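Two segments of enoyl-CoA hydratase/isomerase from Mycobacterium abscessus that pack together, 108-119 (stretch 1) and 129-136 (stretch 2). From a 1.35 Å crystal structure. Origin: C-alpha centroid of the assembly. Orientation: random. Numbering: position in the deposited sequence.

Stretch 1, residues 108-119: HAIGIGMTLALH
Stretch 2, residues 129-136: GRYAIPQV

A short parallel β-ladder often does more than join two strands: it sets the register from which a helix can continue the contact with its side chains. Two segments of a Mycobacterium abscessus enoyl-CoA hydratase/isomerase illustrate the principle, burying 591 Å² between them. Ala109 pairs with Tyr131 (CA to CA 5.1 Å) and Ile110 with Ala132 (CA to CA 5.0 Å), both strands running the same way with extended backbones (phi/psi -137/108 and -126/136 for Ala109 and Ile110, -129/132 and -166/158 for Tyr131 and Ala132). Ala109 N donates to Arg130 O at 3.0 Å, Ala132 N reaches Ala109 O in a weak bond of 3.4 Å, and Gly111 N closes the ladder on Ala132 O at 2.8 Å.

At the start of the ladder a side chain stands in for backbone. His108, with chi1 m and chi2 -48°, brings ND1 to 2.9 Å from Arg130 N, which donates to it almost linearly (168°) and lies at the ring edge, near the plane where the nitrogen lone pair points. Imidazole suits the site because it supplies an acceptor, ND1, to a backbone amide.

The two faces of the sheet are then filled differently. On one, Ala109 is small enough for its CB to sit 3.8 Å from CD1 of the Tyr131 ring, which is m with chi2 -63°; Tyr131 OH is satisfied elsewhere in the structure. On the other, Ile110 adopts m, m, so that CD1 reaches back 3.4 Å from Arg130 O and 4.1 Å from Ala132 CB, while CG2 lies 3.9 Å from Pro134 CG. The all-t chain of Arg130 (chi1 to chi3; chi4 -129°) extends until one face of its guanidinium lies over Ile110 CD1, with NH1 3.5 Å from that methyl. The exposed arginine thus covers a hydrophobic branch.

Gly111 turns strand into helix. Its phi/psi of 64/-127 favours glycine, and it occupies the N-cap position; Gly111 O accepts from Thr115 N at 2.9 Å. Gly111 CA approaches Gln135 OE1 at 3.4 Å. Gln135 bends through m and p (chi3 -35°) to bring its amide near; NE2 is bonded elsewhere, but OE1 is buried without a partner.

The helix that starts at Ile112 contributes Met114, whose CA-to-CB bond points toward stretch 2. The t, p, p conformation folds the flexible thioether so that Met114 CE lies 3.6 Å from Tyr131 CD1, while Met114 CG stays 3.8 Å from Ile133 CG1. Ile133 (phi/psi -125/79; m, t) follows the ladder and offers several carbons to stretch 1: Ile133 CG2 is 3.9 Å from Thr115 CG2, and Ile133 CD1 is 4.3 Å from Leu118 CD1, where Leu118 is m, t. Thr115 is p, its methyl used here and its OG1 hydrogen-bonded elsewhere. The CA-to-CB bond of Ile112 (t, t) points away from stretch 2. Backbone bonds thus fix the register, and branched or flexible side chains fill the space that it leaves.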

# COMPACT_ATOMS: atom_id res chain seq x y z
N HIS A 108 -1.46 11.87 -22.14
CA HIS A 108 -2.24 12.53 -21.07
C HIS A 108 -3.40 11.71 -20.59
O HIS A 108 -4.18 11.18 -21.39
CB HIS A 108 -2.78 13.88 -21.56
CG HIS A 108 -1.75 14.73 -22.23
ND1 HIS A 108 -0.51 14.95 -21.69
CD2 HIS A 108 -1.79 15.41 -23.40
CE1 HIS A 108 0.18 15.76 -22.49
NE2 HIS A 108 -0.58 16.04 -23.54
N ALA A 109 -3.51 11.62 -19.27
CA ALA A 109 -4.65 10.95 -18.63
C ALA A 109 -5.08 11.82 -17.46
O ALA A 109 -4.38 11.92 -16.46
CB ALA A 109 -4.29 9.54 -18.18
N ILE A 110 -6.22 12.49 -17.63
CA ILE A 110 -6.66 13.54 -16.70
C ILE A 110 -8.07 13.23 -16.18
O ILE A 110 -8.94 12.84 -16.96
CB ILE A 110 -6.68 14.94 -17.40
CG1 ILE A 110 -5.30 15.28 -18.01
CG2 ILE A 110 -7.20 16.03 -16.47
CD1 ILE A 110 -4.24 15.52 -17.02
N GLY A 111 -8.28 13.40 -14.87
CA GLY A 111 -9.62 13.26 -14.30
C GLY A 111 -10.13 11.84 -14.46
O GLY A 111 -9.43 10.89 -14.05
N ILE A 112 -11.32 11.67 -15.03
CA ILE A 112 -11.84 10.32 -15.25
C ILE A 112 -10.96 9.53 -16.25
O ILE A 112 -10.96 8.28 -16.22
CB ILE A 112 -13.36 10.31 -15.60
CG1 ILE A 112 -13.93 8.89 -15.35
CG2 ILE A 112 -13.60 10.95 -16.99
CD1 ILE A 112 -15.38 8.85 -15.01
N GLY A 113 -10.19 10.22 -17.08
CA GLY A 113 -9.20 9.51 -17.91
C GLY A 113 -8.20 8.75 -17.05
O GLY A 113 -7.83 7.61 -17.37
N MET A 114 -7.77 9.38 -15.96
CA MET A 114 -6.89 8.69 -15.03
C MET A 114 -7.64 7.71 -14.12
O MET A 114 -7.17 6.59 -13.89
CB MET A 114 -6.09 9.69 -14.19
CG MET A 114 -5.21 9.04 -13.11
SD MET A 114 -4.01 7.80 -13.69
CE MET A 114 -2.89 8.92 -14.49
N THR A 115 -8.80 8.12 -13.58
CA THR A 115 -9.46 7.21 -12.62
C THR A 115 -9.94 5.92 -13.29
O THR A 115 -9.87 4.86 -12.67
CB THR A 115 -10.57 7.89 -11.82
OG1 THR A 115 -11.62 8.25 -12.72
CG2 THR A 115 -10.06 9.14 -11.09
N LEU A 116 -10.35 5.98 -14.56
CA LEU A 116 -10.64 4.74 -15.31
C LEU A 116 -9.37 3.91 -15.57
O LEU A 116 -9.43 2.67 -15.57
CB LEU A 116 -11.37 4.99 -16.62
CG LEU A 116 -12.79 5.44 -16.38
CD1 LEU A 116 -13.37 5.86 -17.69
CD2 LEU A 116 -13.67 4.38 -15.71
N ALA A 117 -8.24 4.56 -15.81
CA ALA A 117 -6.99 3.82 -15.98
C ALA A 117 -6.61 3.08 -14.70
O ALA A 117 -6.00 1.99 -14.76
CB ALA A 117 -5.87 4.75 -16.42
N LEU A 118 -6.99 3.65 -13.55
CA LEU A 118 -6.71 2.99 -12.26
C LEU A 118 -7.49 1.69 -12.08
O LEU A 118 -7.20 0.94 -11.15
CB LEU A 118 -6.98 3.93 -11.09
CG LEU A 118 -6.15 5.20 -11.01
CD1 LEU A 118 -6.58 5.97 -9.75
CD2 LEU A 118 -4.62 4.96 -11.02
N HIS A 119 -8.47 1.38 -12.94
CA HIS A 119 -9.18 0.10 -12.82
C HIS A 119 -8.34 -1.05 -13.35
O HIS A 119 -8.62 -2.21 -13.02
CB HIS A 119 -10.49 0.10 -13.59
CG HIS A 119 -11.53 1.02 -13.04
ND1 HIS A 119 -12.78 1.11 -13.60
CD2 HIS A 119 -11.51 1.86 -11.98
CE1 HIS A 119 -13.49 1.98 -12.90
NE2 HIS A 119 -12.75 2.46 -11.93
N GLY A 129 3.62 12.43 -20.67
CA GLY A 129 2.21 12.71 -20.38
C GLY A 129 1.97 13.61 -19.18
O GLY A 129 2.76 13.63 -18.24
N ARG A 130 0.86 14.34 -19.24
CA ARG A 130 0.33 15.04 -18.07
C ARG A 130 -0.70 14.13 -17.39
O ARG A 130 -1.61 13.62 -18.04
CB ARG A 130 -0.33 16.38 -18.43
CG ARG A 130 -0.75 17.14 -17.14
CD ARG A 130 -1.55 18.43 -17.36
NE ARG A 130 -2.39 18.69 -16.18
CZ ARG A 130 -3.70 18.95 -16.21
NH1 ARG A 130 -4.34 19.03 -17.37
NH2 ARG A 130 -4.37 19.14 -15.07
N TYR A 131 -0.56 13.97 -16.08
CA TYR A 131 -1.42 13.09 -15.27
C TYR A 131 -1.95 13.87 -14.08
O TYR A 131 -1.19 14.55 -13.40
CB TYR A 131 -0.63 11.87 -14.80
CG TYR A 131 -0.02 11.14 -15.97
CD1 TYR A 131 -0.83 10.57 -16.95
CD2 TYR A 131 1.37 11.12 -16.16
CE1 TYR A 131 -0.29 9.97 -18.08
CE2 TYR A 131 1.93 10.52 -17.28
CZ TYR A 131 1.09 9.94 -18.22
OH TYR A 131 1.63 9.34 -19.35
N ALA A 132 -3.26 13.79 -13.82
CA ALA A 132 -3.84 14.50 -12.68
C ALA A 132 -5.22 13.95 -12.44
O ALA A 132 -5.87 13.44 -13.37
CB ALA A 132 -3.94 16.02 -12.93
N ILE A 133 -5.70 14.14 -11.21
CA ILE A 133 -7.09 13.85 -10.82
C ILE A 133 -7.59 15.16 -10.21
O ILE A 133 -7.63 15.31 -9.00
CB ILE A 133 -7.16 12.66 -9.84
CG1 ILE A 133 -6.49 11.43 -10.45
CG2 ILE A 133 -8.60 12.34 -9.47
CD1 ILE A 133 -6.23 10.29 -9.42
N PRO A 134 -7.97 16.14 -11.08
CA PRO A 134 -8.16 17.50 -10.58
C PRO A 134 -9.59 17.87 -10.28
O PRO A 134 -9.89 19.06 -10.13
CB PRO A 134 -7.62 18.35 -11.73
CG PRO A 134 -8.07 17.58 -12.95
CD PRO A 134 -8.00 16.10 -12.56
N GLN A 135 -10.48 16.88 -10.17
CA GLN A 135 -11.92 17.14 -9.98
C GLN A 135 -12.22 18.14 -8.85
O GLN A 135 -13.12 18.97 -9.00
CB GLN A 135 -12.62 15.82 -9.68
CG GLN A 135 -12.92 14.93 -10.92
CD GLN A 135 -11.79 13.98 -11.30
OE1 GLN A 135 -10.60 14.29 -11.16
NE2 GLN A 135 -12.15 12.79 -11.78
N VAL A 136 -11.51 18.06 -7.72
CA VAL A 136 -11.83 18.98 -6.60
C VAL A 136 -11.55 20.45 -6.94
O VAL A 136 -12.15 21.34 -6.33
CB VAL A 136 -11.10 18.62 -5.27
CG1 VAL A 136 -11.52 17.23 -4.76
CG2 VAL A 136 -9.56 18.74 -5.43